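PDB 4EZB: uncharacterized conserved protein from Sinorhizobium meliloti, which is of unknown function but is probably an oxidoreductase related to the phosphogluconate dehydrogenases. Local coordinates for residues R239-E251 / G295-P307. Residues are numbered along the deposited sequence; the frame is centred on the assembly and turned at random.
Sequences RDVADYYLSRTFE and GLSVNDGYRGFVP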
loop_
_atom_site.group_PDB
_atom_site.type_symbol
_atom_site.label_atom_id
_atom_site.label_comp_id
_atom_site.label_asym_id
_atom_site.label_seq_id
_atom_site.Cartn_x
_atom_site.Cartn_y
_atom_site.Cartn_z
ATOM N N ARG A 239 9.356 5.292 10.349
ATOM C CA ARG A 239 10.546 5.960 9.846
ATOM C C ARG A 239 11.612 4.919 9.478
ATOM O O ARG A 239 12.216 5.013 8.409
ATOM C CB ARG A 239 11.036 7.032 10.833
ATOM C CG ARG A 239 10.110 8.253 10.830
ATOM C CD ARG A 239 10.414 9.198 11.976
ATOM N NE ARG A 239 9.688 10.463 11.872
ATOM C CZ ARG A 239 8.441 10.662 12.299
ATOM N NH1 ARG A 239 7.738 9.672 12.834
ATOM N NH2 ARG A 239 7.881 11.853 12.158
ATOM N N ASP A 240 11.799 3.911 10.335
ATOM C CA ASP A 240 12.602 2.728 9.997
ATOM C C ASP A 240 12.071 2.048 8.744
ATOM O O ASP A 240 12.841 1.655 7.881
ATOM C CB ASP A 240 12.606 1.713 11.131
ATOM C CG ASP A 240 13.323 2.214 12.370
ATOM O OD1 ASP A 240 14.070 3.219 12.311
ATOM O OD2 ASP A 240 13.133 1.580 13.425
ATOM N N VAL A 241 10.759 1.913 8.624
ATOM C CA VAL A 241 10.202 1.327 7.399
ATOM C C VAL A 241 10.537 2.128 6.148
ATOM O O VAL A 241 10.865 1.555 5.096
ATOM C CB VAL A 241 8.673 1.092 7.517
ATOM C CG1 VAL A 241 8.071 0.666 6.167
ATOM C CG2 VAL A 241 8.393 0.055 8.602
ATOM N N ALA A 242 10.428 3.444 6.248
ATOM C CA ALA A 242 10.689 4.325 5.094
ATOM C C ALA A 242 12.171 4.391 4.765
ATOM O O ALA A 242 12.532 4.425 3.600
ATOM C CB ALA A 242 10.134 5.728 5.336
ATOM N N ASP A 243 13.017 4.429 5.800
ATOM C CA ASP A 243 14.464 4.331 5.640
ATOM C C ASP A 243 14.769 3.056 4.861
ATOM O O ASP A 243 15.331 3.110 3.765
ATOM C CB ASP A 243 15.161 4.284 7.009
ATOM C CG ASP A 243 15.336 5.666 7.631
ATOM O OD1 ASP A 243 15.240 6.673 6.892
ATOM O OD2 ASP A 243 15.573 5.740 8.866
ATOM N N TYR A 244 14.333 1.921 5.412
ATOM C CA TYR A 244 14.649 0.620 4.850
ATOM C C TYR A 244 14.180 0.437 3.411
ATOM O O TYR A 244 14.967 0.013 2.564
ATOM C CB TYR A 244 14.109 -0.518 5.734
ATOM C CG TYR A 244 14.489 -1.899 5.228
ATOM C CD1 TYR A 244 13.739 -2.530 4.223
ATOM C CD2 TYR A 244 15.622 -2.561 5.720
ATOM C CE1 TYR A 244 14.090 -3.787 3.742
ATOM C CE2 TYR A 244 15.974 -3.825 5.251
ATOM C CZ TYR A 244 15.204 -4.430 4.261
ATOM O OH TYR A 244 15.543 -5.675 3.770
ATOM N N TYR A 245 12.901 0.706 3.145
ATOM C CA TYR A 245 12.298 0.413 1.828
ATOM C C TYR A 245 12.616 1.409 0.713
ATOM O O TYR A 245 12.641 1.043 -0.474
ATOM C CB TYR A 245 10.782 0.173 1.963
ATOM C CG TYR A 245 10.550 -1.227 2.489
ATOM C CD1 TYR A 245 10.619 -2.329 1.627
ATOM C CD2 TYR A 245 10.353 -1.459 3.840
ATOM C CE1 TYR A 245 10.459 -3.618 2.097
ATOM C CE2 TYR A 245 10.201 -2.751 4.327
ATOM C CZ TYR A 245 10.250 -3.831 3.457
ATOM O OH TYR A 245 10.103 -5.122 3.936
ATOM N N LEU A 246 12.817 2.671 1.074
ATOM C CA LEU A 246 13.259 3.642 0.107
ATOM C C LEU A 246 14.715 3.348 -0.287
ATOM O O LEU A 246 15.086 3.553 -1.434
ATOM C CB LEU A 246 13.113 5.059 0.673
ATOM C CG LEU A 246 11.901 5.935 0.306
ATOM C CD1 LEU A 246 10.682 5.179 -0.185
ATOM C CD2 LEU A 246 11.528 6.840 1.470
ATOM N N SER A 247 15.535 2.843 0.638
ATOM C CA SER A 247 16.915 2.492 0.275
ATOM C C SER A 247 16.933 1.265 -0.634
ATOM O O SER A 247 17.802 1.131 -1.494
ATOM C CB SER A 247 17.781 2.278 1.504
ATOM O OG SER A 247 17.504 1.019 2.046
ATOM N N ARG A 248 15.944 0.398 -0.462
ATOM C CA ARG A 248 15.698 -0.697 -1.374
ATOM C C ARG A 248 15.331 -0.193 -2.786
ATOM O O ARG A 248 15.815 -0.737 -3.784
ATOM C CB ARG A 248 14.578 -1.587 -0.810
ATOM C CG ARG A 248 14.952 -3.048 -0.664
ATOM C CD ARG A 248 16.001 -3.322 0.411
ATOM N NE ARG A 248 16.863 -4.431 -0.009
ATOM C CZ ARG A 248 16.543 -5.726 0.068
ATOM N NH1 ARG A 248 15.374 -6.111 0.578
ATOM N NH2 ARG A 248 17.403 -6.644 -0.364
ATOM N N THR A 249 14.465 0.820 -2.870
ATOM C CA THR A 249 14.144 1.465 -4.161
ATOM C C THR A 249 15.395 2.094 -4.789
ATOM O O THR A 249 15.603 1.993 -6.001
ATOM C CB THR A 249 13.079 2.570 -4.032
ATOM O OG1 THR A 249 12.005 2.116 -3.204
ATOM C CG2 THR A 249 12.519 2.976 -5.413
ATOM N N PHE A 250 16.224 2.735 -3.964
ATOM C CA PHE A 250 17.459 3.349 -4.441
ATOM C C PHE A 250 18.370 2.286 -5.077
ATOM O O PHE A 250 18.671 2.346 -6.271
ATOM C CB PHE A 250 18.183 4.091 -3.296
ATOM C CG PHE A 250 19.518 4.683 -3.686
ATOM C CD1 PHE A 250 19.631 5.556 -4.770
ATOM C CD2 PHE A 250 20.661 4.390 -2.956
ATOM C CE1 PHE A 250 20.853 6.103 -5.129
ATOM C CE2 PHE A 250 21.891 4.937 -3.312
ATOM C CZ PHE A 250 21.984 5.794 -4.398
ATOM N N GLU A 251 18.752 1.299 -4.269
ATOM C CA GLU A 251 19.714 0.284 -4.664
ATOM C C GLU A 251 19.165 -0.679 -5.725
ATOM O O GLU A 251 19.706 -0.760 -6.816
ATOM C CB GLU A 251 20.223 -0.469 -3.435
ATOM C CG GLU A 251 21.683 -0.872 -3.540
ATOM C CD GLU A 251 22.120 -1.837 -2.450
ATOM O OE1 GLU A 251 21.291 -2.193 -1.580
ATOM O OE2 GLU A 251 23.302 -2.249 -2.470
ATOM N N GLY A 295 23.702 11.908 -6.110
ATOM C CA GLY A 295 24.654 11.945 -4.998
ATOM C C GLY A 295 24.127 11.341 -3.716
ATOM O O GLY A 295 24.643 11.623 -2.632
ATOM N N LEU A 296 23.089 10.514 -3.845
ATOM C CA LEU A 296 22.488 9.800 -2.720
ATOM C C LEU A 296 23.283 8.552 -2.412
ATOM O O LEU A 296 23.982 8.036 -3.281
ATOM C CB LEU A 296 21.068 9.369 -3.075
ATOM C CG LEU A 296 20.013 10.461 -3.215
ATOM C CD1 LEU A 296 18.755 9.867 -3.838
ATOM C CD2 LEU A 296 19.730 11.073 -1.845
ATOM N N SER A 297 23.138 8.058 -1.185
ATOM C CA SER A 297 23.776 6.828 -0.714
ATOM C C SER A 297 22.700 5.929 -0.072
ATOM O O SER A 297 21.743 6.453 0.515
ATOM C CB SER A 297 24.871 7.198 0.296
ATOM O OG SER A 297 25.196 6.126 1.164
ATOM N N VAL A 298 22.844 4.599 -0.174
ATOM C CA VAL A 298 21.854 3.654 0.405
ATOM C C VAL A 298 21.671 3.891 1.911
ATOM O O VAL A 298 20.658 3.517 2.506
ATOM C CB VAL A 298 22.203 2.160 0.145
ATOM C CG1 VAL A 298 22.448 1.895 -1.337
ATOM C CG2 VAL A 298 23.411 1.720 0.958
ATOM N N ASN A 299 22.670 4.542 2.493
ATOM C CA ASN A 299 22.743 4.860 3.900
ATOM C C ASN A 299 21.952 6.122 4.290
ATOM O O ASN A 299 21.823 6.429 5.477
ATOM C CB ASN A 299 24.225 5.060 4.249
ATOM C CG ASN A 299 24.523 4.823 5.710
ATOM O OD1 ASN A 299 23.703 4.255 6.434
ATOM N ND2 ASN A 299 25.706 5.251 6.155
ATOM N N ASP A 300 21.418 6.839 3.300
ATOM C CA ASP A 300 20.924 8.216 3.499
ATOM C C ASP A 300 19.561 8.423 4.194
ATOM O O ASP A 300 19.267 9.541 4.672
ATOM C CB ASP A 300 20.948 8.990 2.174
ATOM C CG ASP A 300 22.316 9.562 1.858
ATOM O OD1 ASP A 300 23.043 9.923 2.803
ATOM O OD2 ASP A 300 22.664 9.659 0.662
ATOM N N GLY A 301 18.738 7.375 4.245
ATOM C CA GLY A 301 17.417 7.454 4.884
ATOM C C GLY A 301 16.396 8.271 4.107
ATOM O O GLY A 301 16.727 8.876 3.070
ATOM N N TYR A 302 15.156 8.304 4.613
ATOM C CA TYR A 302 14.076 9.088 3.988
ATOM C C TYR A 302 14.366 10.596 4.034
ATOM O O TYR A 302 14.131 11.302 3.041
ATOM C CB TYR A 302 12.693 8.763 4.608
ATOM C CG TYR A 302 12.447 9.414 5.956
ATOM C CD1 TYR A 302 12.787 8.766 7.133
ATOM C CD2 TYR A 302 11.891 10.695 6.041
ATOM C CE1 TYR A 302 12.569 9.358 8.359
ATOM C CE2 TYR A 302 11.676 11.302 7.260
ATOM C CZ TYR A 302 12.013 10.632 8.419
ATOM O OH TYR A 302 11.793 11.234 9.646
ATOM N N ARG A 303 14.907 11.084 5.153
ATOM C CA ARG A 303 15.331 12.482 5.239
ATOM C C ARG A 303 16.194 12.845 4.035
ATOM O O ARG A 303 16.063 13.935 3.504
ATOM C CB ARG A 303 16.063 12.777 6.546
ATOM C CG ARG A 303 15.134 12.767 7.748
ATOM C CD ARG A 303 15.923 12.789 9.051
ATOM N NE ARG A 303 15.062 12.785 10.241
ATOM C CZ ARG A 303 14.641 11.692 10.893
ATOM N NH1 ARG A 303 14.986 10.466 10.482
ATOM N NH2 ARG A 303 13.852 11.822 11.960
ATOM N N GLY A 304 17.025 11.903 3.580
ATOM C CA GLY A 304 17.811 12.049 2.352
ATOM C C GLY A 304 17.043 11.840 1.058
ATOM O O GLY A 304 17.061 12.712 0.198
ATOM N N PHE A 305 16.350 10.700 0.910
ATOM C CA PHE A 305 15.679 10.364 -0.371
ATOM C C PHE A 305 14.474 11.251 -0.743
ATOM O O PHE A 305 14.251 11.585 -1.930
ATOM C CB PHE A 305 15.211 8.891 -0.398
ATOM C CG PHE A 305 16.286 7.884 -0.069
ATOM C CD1 PHE A 305 17.387 7.714 -0.895
ATOM C CD2 PHE A 305 16.175 7.083 1.060
ATOM C CE1 PHE A 305 18.371 6.778 -0.586
ATOM C CE2 PHE A 305 17.152 6.155 1.383
ATOM C CZ PHE A 305 18.256 6.005 0.560
ATOM N N VAL A 306 13.673 11.576 0.269
ATOM C CA VAL A 306 12.372 12.185 0.041
ATOM C C VAL A 306 12.496 13.543 -0.655
ATOM O O VAL A 306 11.775 13.795 -1.629
ATOM C CB VAL A 306 11.490 12.189 1.326
ATOM C CG1 VAL A 306 10.233 13.023 1.133
ATOM C CG2 VAL A 306 11.067 10.773 1.672
ATOM N N PRO A 307 13.432 14.411 -0.204
ATOM C CA PRO A 307 13.544 15.705 -0.918
ATOM C C PRO A 307 13.966 15.532 -2.370
ATOM O O PRO A 307 13.555 16.305 -3.250
ATOM C CB PRO A 307 14.597 16.467 -0.114
ATOM C CG PRO A 307 14.470 15.891 1.259
ATOM C CD PRO A 307 14.169 14.427 1.068
HETATM O O HOH W 1 16.150 9.156 7.586
HETATM O O HOH W 2 14.767 7.477 10.882
#
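D243, near the start of helix 238-268, reaches across to the start region of helix 301-312 and takes the backbone N-H of Y302 on OD1, 2.8 Å from Y302 N and nearly straight at 159°. G301, with positive phi, lets the aspartate in this close: D243 OD1 lies 3.1 Å from G301 CA, where a side chain would collide. A water bonded to D243 OD2 also accepts from R303 NH1, bridging carboxylate and guanidinium. The aliphatic part of R239 crosses the Y302 ring at a slant, CB and CG close to Y302 CE1; R239 NE gives Y302 OH a weak bond of 3.2 Å, and both side chains find stronger partners in E223. L246 packs its CB against F305 CD2 (3.7 Å) and its CD2 against Y302 and V306. F250, its ring carried out anti to the backbone N (chi1 176°), drops between L296, V298 and F305; L296 CB sits off-centre over the ring, and V298 CG1 meets F250 CD2 at 3.5 Å. Cut back to an alanine, this position would probably leave a gap between F305 and residues 296-298, with L296 and V298 losing the ring they share. In this all-helical C-terminal region the axes of 239-251 and 301-307 cross at 54°, and the segments are joined by a polar end, where the carboxylate accepts the Y302 N-H, and a greasy end holding the preceding loop.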